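Local coordinates for uncharacterized protein (Pyrococcus furiosus, PDB 4XLZ), which removes an acetyl group from N,N'-diacetylchitobiose, acting as a probably metal-dependent deacetylase of carbohydrate esterase family 14, at residues Pro41-Ile46 and Pro149-Thr154; Asp203-Lys208 and Thr233-Tyr238. One frame throughout, in Å; residues are numbered along the deposited sequence.

How the interactions relate
Interaction 1 comes first along the chain and closes before interaction 2 opens; their centres lie about 18 Å apart. In the five-stranded parallel sheet, of order 3-2-1-4-5, strands 33-38 and 135-139 are neighbours. The two halves of interaction 1 follow these strands, so the cadmium sits at the switch point of a Rossmann-like sheet. Interaction 2 joins helices 205-213 and 221-240, farther from the chain's centre. The contacts meet where Lys208 NZ lies 2.8 Å from Ile46 O, a probable hydrogen bond that ties helix 205-213 to the metal-bearing helix 43-57. Both contacts also touch the second subunit, so metal site and C-terminal helices share an oligomer interface.

Interaction 1: Pro41-Ile46 and Pro149-Thr154; sequences PDDCAI and PDHRRT. With CD (cadmium ion), chain G.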
loop_
_atom_site.group_PDB
_atom_site.type_symbol
_atom_site.label_atom_id
_atom_site.label_comp_id
_atom_site.label_asym_id
_atom_site.label_seq_id
_atom_site.Cartn_x
_atom_site.Cartn_y
_atom_site.Cartn_z
ATOM N N PRO A 41 1.271 -16.936 -19.086
ATOM C CA PRO A 41 1.841 -17.880 -20.088
ATOM C C PRO A 41 0.634 -18.253 -21.093
ATOM O O PRO A 41 -0.471 -18.588 -20.684
ATOM C CB PRO A 41 2.126 -19.142 -19.232
ATOM C CG PRO A 41 2.317 -18.590 -17.818
ATOM C CD PRO A 41 1.218 -17.511 -17.747
ATOM N N ASP A 42 0.929 -17.984 -22.310
ATOM C CA ASP A 42 0.080 -18.221 -23.485
ATOM C C ASP A 42 -0.427 -16.993 -24.140
ATOM O O ASP A 42 -0.849 -17.043 -25.272
ATOM C CB ASP A 42 -1.048 -19.248 -23.327
ATOM C CG ASP A 42 -2.298 -18.751 -22.539
ATOM O OD1 ASP A 42 -2.551 -17.523 -22.454
ATOM O OD2 ASP A 42 -3.114 -19.615 -22.033
ATOM N N ASP A 43 -0.259 -15.808 -23.480
ATOM C CA ASP A 43 -0.826 -14.683 -24.207
ATOM C C ASP A 43 -0.068 -14.195 -25.454
ATOM O O ASP A 43 -0.672 -13.669 -26.389
ATOM C CB ASP A 43 -0.925 -13.382 -23.242
ATOM C CG ASP A 43 -2.033 -13.489 -22.273
ATOM O OD1 ASP A 43 -3.238 -13.708 -22.758
ATOM O OD2 ASP A 43 -1.860 -13.476 -21.034
ATOM N N CYS A 44 1.252 -14.349 -25.497
ATOM C CA CYS A 44 1.992 -14.027 -26.747
ATOM C C CYS A 44 1.498 -14.975 -27.891
ATOM O O CYS A 44 1.291 -14.443 -28.983
ATOM C CB CYS A 44 3.509 -14.237 -26.525
ATOM S SG CYS A 44 4.183 -12.864 -25.548
ATOM N N ALA A 45 1.376 -16.264 -27.539
ATOM C CA ALA A 45 0.936 -17.178 -28.622
ATOM C C ALA A 45 -0.468 -16.815 -29.055
ATOM O O ALA A 45 -0.750 -16.814 -30.281
ATOM C CB ALA A 45 0.913 -18.620 -28.120
ATOM N N ILE A 46 -1.359 -16.528 -28.100
ATOM C CA ILE A 46 -2.777 -16.184 -28.510
ATOM C C ILE A 46 -2.851 -14.897 -29.221
ATOM O O ILE A 46 -3.513 -14.764 -30.289
ATOM C CB ILE A 46 -3.709 -16.274 -27.311
ATOM C CG1 ILE A 46 -3.762 -17.655 -26.671
ATOM C CG2 ILE A 46 -5.135 -15.653 -27.632
ATOM C CD1 ILE A 46 -4.396 -17.684 -25.268
ATOM N N PRO A 149 -7.476 -7.467 -14.524
ATOM C CA PRO A 149 -6.527 -6.348 -14.097
ATOM C C PRO A 149 -5.092 -6.715 -14.531
ATOM O O PRO A 149 -4.304 -5.825 -14.850
ATOM C CB PRO A 149 -6.622 -6.352 -12.567
ATOM C CG PRO A 149 -7.179 -7.716 -12.173
ATOM C CD PRO A 149 -8.170 -8.068 -13.355
ATOM N N ASP A 150 -4.729 -8.042 -14.617
ATOM C CA ASP A 150 -3.348 -8.325 -15.036
ATOM C C ASP A 150 -3.166 -7.852 -16.481
ATOM O O ASP A 150 -2.055 -7.516 -16.895
ATOM C CB ASP A 150 -3.050 -9.862 -15.030
ATOM C CG ASP A 150 -3.016 -10.482 -13.655
ATOM O OD1 ASP A 150 -3.053 -11.735 -13.544
ATOM O OD2 ASP A 150 -2.956 -9.784 -12.580
ATOM N N HIS A 151 -4.194 -7.981 -17.347
ATOM C CA HIS A 151 -4.005 -7.524 -18.727
ATOM C C HIS A 151 -3.915 -5.993 -18.815
ATOM O O HIS A 151 -3.019 -5.492 -19.506
ATOM C CB HIS A 151 -5.240 -8.029 -19.547
ATOM C CG HIS A 151 -5.031 -9.442 -20.027
ATOM N ND1 HIS A 151 -5.160 -9.756 -21.358
ATOM C CD2 HIS A 151 -4.574 -10.536 -19.362
ATOM C CE1 HIS A 151 -4.843 -11.081 -21.490
ATOM N NE2 HIS A 151 -4.569 -11.578 -20.295
ATOM N N ARG A 152 -4.829 -5.267 -18.130
ATOM C CA ARG A 152 -4.784 -3.803 -18.226
ATOM C C ARG A 152 -3.413 -3.304 -17.636
ATOM O O ARG A 152 -2.762 -2.467 -18.275
ATOM C CB ARG A 152 -5.886 -3.209 -17.353
ATOM C CG ARG A 152 -7.300 -3.529 -17.880
ATOM C CD ARG A 152 -8.336 -2.752 -17.055
ATOM N NE ARG A 152 -8.404 -3.161 -15.649
ATOM C CZ ARG A 152 -9.355 -3.817 -15.064
ATOM N NH1 ARG A 152 -10.384 -4.347 -15.785
ATOM N NH2 ARG A 152 -9.298 -4.064 -13.774
ATOM N N ARG A 153 -3.049 -3.878 -16.512
ATOM C CA ARG A 153 -1.786 -3.420 -15.899
ATOM C C ARG A 153 -0.558 -3.753 -16.770
ATOM O O ARG A 153 0.375 -2.909 -16.848
ATOM C CB ARG A 153 -1.630 -3.980 -14.511
ATOM C CG ARG A 153 -2.708 -3.375 -13.533
ATOM C CD ARG A 153 -2.726 -4.084 -12.209
ATOM N NE ARG A 153 -3.659 -3.359 -11.364
ATOM C CZ ARG A 153 -3.608 -3.420 -10.059
ATOM N NH1 ARG A 153 -2.776 -4.282 -9.372
ATOM N NH2 ARG A 153 -4.464 -2.564 -9.351
ATOM N N THR A 154 -0.546 -4.953 -17.421
ATOM C CA THR A 154 0.595 -5.198 -18.269
ATOM C C THR A 154 0.723 -4.170 -19.344
ATOM O O THR A 154 1.858 -3.714 -19.696
ATOM C CB THR A 154 0.414 -6.636 -18.858
ATOM O OG1 THR A 154 0.479 -7.594 -17.816
ATOM C CG2 THR A 154 1.587 -6.931 -19.846
HETATM CD CD CD G . -4.011 -13.800 -20.232
HETATM O O HOH W 1 -6.276 -14.494 -19.199
#
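Asp43 and His151 approach from opposite directions and meet at a cadmium ion, the metal site of the GlcNAc-PI de-N-acetylase fold. Asp43 ends the His-Pro-Asp-Asp motif and begins helix 43-57; His151 lies in the first turns of helix 149-164. The two CA atoms stay 9.6 Å apart, and the side chains converge on the metal, the bonds from Asp43 OD2 and His151 NE2 nearly at right angles to each other. The carboxylate binds in an uneven bidentate manner, with Asp43 OD2 2.3 Å from the cadmium and Asp43 OD1 2.6 Å from it. His151 NE2 binds the cadmium at 2.3 Å. Carboxylate and imidazole planes are nearly perpendicular, 84° apart, and OD1 of Asp43 comes up to the ring edge near its plane, 3.3 Å from His151 CE1. CG of His151 stands anti to the carbonyl carbon (chi1 -85°), which sets the imidazole with NE2 on the metal. OD1 of Asp43 has a second partner in the hydroxyl of Tyr191, which would help fix the carboxylate's rotation. His40 ND1 is the third protein ligand, and its other nitrogen, NE2, is hydrogen-bonded to Asp150 OD1, making Asp150 a second-shell residue. The second subunit reaches the site too: its His259 packs edge-to-face with the His151 ring. A water adds a further ligand at 2.6 Å from the cadmium. Behind the histidine, Asp150 O accepts from both the backbone N and the hydroxyl of Thr154, Thr154 OG1 lying 2.7 Å away.

Interaction 2: Asp203-Lys208 and Thr233-Tyr238; sequences DLMELK and TVTMFY
The first turn of helix 205-213, with Leu204 at its N-cap position, faces the later part of helix 221-240. Their backbones come nearest at Met205 and Thr235, whose CA atoms are 8.9 Å apart, leaving side chains to span the gap. Met205, a selenomethionine introduced for the experiment, and Thr235 meet tip to tip. CG of Met205 stands trans to the backbone N (chi1 -179°) and the chain then bends at chi2 (64°), bringing the terminal methyl to the threonine. Met205 CE comes within 3.2 Å of Thr235 OG1, a close methyl-to-oxygen approach, while Met205 SE stands farther back, 4.1 Å from the same oxygen. The other branch borders the methyl too, Thr235 CG2 lying 4.0 Å from Met205 CE. The hydroxyl is engaged on its own helix: a chi1 of 55° sets it between the backbone N and the carbonyl carbon, where it hydrogen-bonds chiefly to Leu231 O and also to Arg232 O. Lys208, one turn on from Met205, sends out a fully extended chain, NZ ending 4.5 Å from Thr235 CG2 and forming a salt bridge with Glu248. Tyr246 packs on both Met205 and Thr235. Strands 197-200 and 247-250 flank the two helices in sequence and pair antiparallel, so the contact belongs to a pair of helices inserted between the strands of a beta ribbon, probably an addition to the Rossmann-like core.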
loop_
_atom_site.group_PDB
_atom_site.type_symbol
_atom_site.label_atom_id
_atom_site.label_comp_id
_atom_site.label_asym_id
_atom_site.label_seq_id
_atom_site.Cartn_x
_atom_site.Cartn_y
_atom_site.Cartn_z
ATOM N N ASP A 203 -1.416 -18.425 -43.735
ATOM C CA ASP A 203 -0.717 -19.744 -43.893
ATOM C C ASP A 203 -0.038 -20.280 -42.637
ATOM O O ASP A 203 0.471 -21.408 -42.607
ATOM C CB ASP A 203 0.362 -19.586 -44.979
ATOM C CG ASP A 203 -0.275 -19.420 -46.392
ATOM O OD1 ASP A 203 -1.478 -19.849 -46.605
ATOM O OD2 ASP A 203 0.449 -18.817 -47.213
ATOM N N LEU A 204 -0.038 -19.459 -41.558
ATOM C CA LEU A 204 0.484 -19.906 -40.266
ATOM C C LEU A 204 -0.561 -20.148 -39.238
ATOM O O LEU A 204 -0.235 -20.427 -38.084
ATOM C CB LEU A 204 1.399 -18.756 -39.734
ATOM C CG LEU A 204 2.678 -18.623 -40.544
ATOM C CD1 LEU A 204 3.464 -17.382 -40.074
ATOM C CD2 LEU A 204 3.538 -19.897 -40.375
HETATM N N MSE A 205 -1.847 -20.190 -39.614
HETATM C CA MSE A 205 -2.871 -20.362 -38.645
HETATM C C MSE A 205 -2.752 -21.694 -37.940
HETATM O O MSE A 205 -2.963 -21.825 -36.702
HETATM C CB MSE A 205 -4.260 -20.182 -39.327
HETATM C CG MSE A 205 -5.396 -20.314 -38.358
HETATM SE SE MSE A 205 -5.388 -18.897 -36.988
HETATM C CE MSE A 205 -7.331 -19.004 -36.574
ATOM N N GLU A 206 -2.551 -22.822 -38.669
ATOM C CA GLU A 206 -2.535 -24.042 -37.952
ATOM C C GLU A 206 -1.327 -24.160 -36.975
ATOM O O GLU A 206 -1.500 -24.753 -35.949
ATOM C CB GLU A 206 -2.431 -25.223 -39.036
ATOM C CG GLU A 206 -3.807 -25.337 -39.864
ATOM C CD GLU A 206 -5.103 -25.562 -38.991
ATOM O OE1 GLU A 206 -5.963 -24.734 -39.168
ATOM O OE2 GLU A 206 -5.217 -26.495 -38.118
ATOM N N LEU A 207 -0.191 -23.600 -37.364
ATOM C CA LEU A 207 0.992 -23.545 -36.443
ATOM C C LEU A 207 0.589 -22.680 -35.183
ATOM O O LEU A 207 0.908 -23.139 -34.059
ATOM C CB LEU A 207 2.175 -22.971 -37.159
ATOM C CG LEU A 207 3.417 -22.866 -36.205
ATOM C CD1 LEU A 207 3.750 -24.256 -35.556
ATOM C CD2 LEU A 207 4.625 -22.197 -36.899
ATOM N N LYS A 208 -0.012 -21.529 -35.428
ATOM C CA LYS A 208 -0.453 -20.687 -34.262
ATOM C C LYS A 208 -1.330 -21.513 -33.376
ATOM O O LYS A 208 -1.181 -21.554 -32.126
ATOM C CB LYS A 208 -1.240 -19.483 -34.794
ATOM C CG LYS A 208 -1.837 -18.687 -33.580
ATOM C CD LYS A 208 -2.396 -17.410 -34.129
ATOM C CE LYS A 208 -2.979 -16.695 -32.839
ATOM N NZ LYS A 208 -3.143 -15.268 -33.057
ATOM N N THR A 233 -12.682 -16.492 -35.065
ATOM C CA THR A 233 -13.510 -15.301 -35.270
ATOM C C THR A 233 -12.642 -13.989 -35.099
ATOM O O THR A 233 -12.696 -13.066 -35.929
ATOM C CB THR A 233 -14.657 -15.265 -34.344
ATOM O OG1 THR A 233 -15.467 -16.459 -34.572
ATOM C CG2 THR A 233 -15.591 -14.058 -34.552
ATOM N N VAL A 234 -11.743 -14.051 -34.067
ATOM C CA VAL A 234 -10.819 -12.884 -33.904
ATOM C C VAL A 234 -9.872 -12.718 -35.088
ATOM O O VAL A 234 -9.659 -11.607 -35.578
ATOM C CB VAL A 234 -10.081 -13.033 -32.554
ATOM C CG1 VAL A 234 -9.038 -11.963 -32.402
ATOM C CG2 VAL A 234 -11.061 -12.919 -31.389
ATOM N N THR A 235 -9.272 -13.808 -35.555
ATOM C CA THR A 235 -8.348 -13.642 -36.733
ATOM C C THR A 235 -9.049 -13.200 -38.008
ATOM O O THR A 235 -8.445 -12.555 -38.824
ATOM C CB THR A 235 -7.486 -14.914 -36.956
ATOM O OG1 THR A 235 -8.349 -16.007 -37.070
ATOM C CG2 THR A 235 -6.838 -15.212 -35.547
HETATM N N MSE A 236 -10.337 -13.607 -38.130
HETATM C CA MSE A 236 -11.129 -13.087 -39.251
HETATM C C MSE A 236 -11.432 -11.625 -39.122
HETATM O O MSE A 236 -11.432 -10.894 -40.074
HETATM C CB MSE A 236 -12.382 -13.917 -39.483
HETATM C CG MSE A 236 -11.978 -15.363 -39.801
HETATM SE SE MSE A 236 -13.624 -16.518 -39.891
HETATM C CE MSE A 236 -14.260 -15.699 -41.466
ATOM N N PHE A 237 -11.731 -11.204 -37.896
ATOM C CA PHE A 237 -11.977 -9.785 -37.632
ATOM C C PHE A 237 -10.789 -8.955 -38.150
ATOM O O PHE A 237 -11.014 -7.968 -38.820
ATOM C CB PHE A 237 -12.161 -9.621 -36.077
ATOM C CG PHE A 237 -12.225 -8.188 -35.588
ATOM C CD1 PHE A 237 -11.095 -7.581 -34.996
ATOM C CD2 PHE A 237 -13.403 -7.466 -35.743
ATOM C CE1 PHE A 237 -11.163 -6.218 -34.560
ATOM C CE2 PHE A 237 -13.505 -6.136 -35.215
ATOM C CZ PHE A 237 -12.372 -5.527 -34.622
ATOM N N TYR A 238 -9.571 -9.385 -37.805
ATOM C CA TYR A 238 -8.404 -8.627 -38.276
ATOM C C TYR A 238 -8.118 -8.821 -39.779
ATOM O O TYR A 238 -7.853 -7.859 -40.511
ATOM C CB TYR A 238 -7.165 -9.084 -37.462
ATOM C CG TYR A 238 -7.234 -8.641 -35.979
ATOM C CD1 TYR A 238 -7.385 -7.296 -35.687
ATOM C CD2 TYR A 238 -7.085 -9.578 -34.981
ATOM C CE1 TYR A 238 -7.488 -6.927 -34.290
ATOM C CE2 TYR A 238 -7.161 -9.239 -33.656
ATOM C CZ TYR A 238 -7.307 -7.878 -33.357
ATOM O OH TYR A 238 -7.376 -7.514 -31.967
#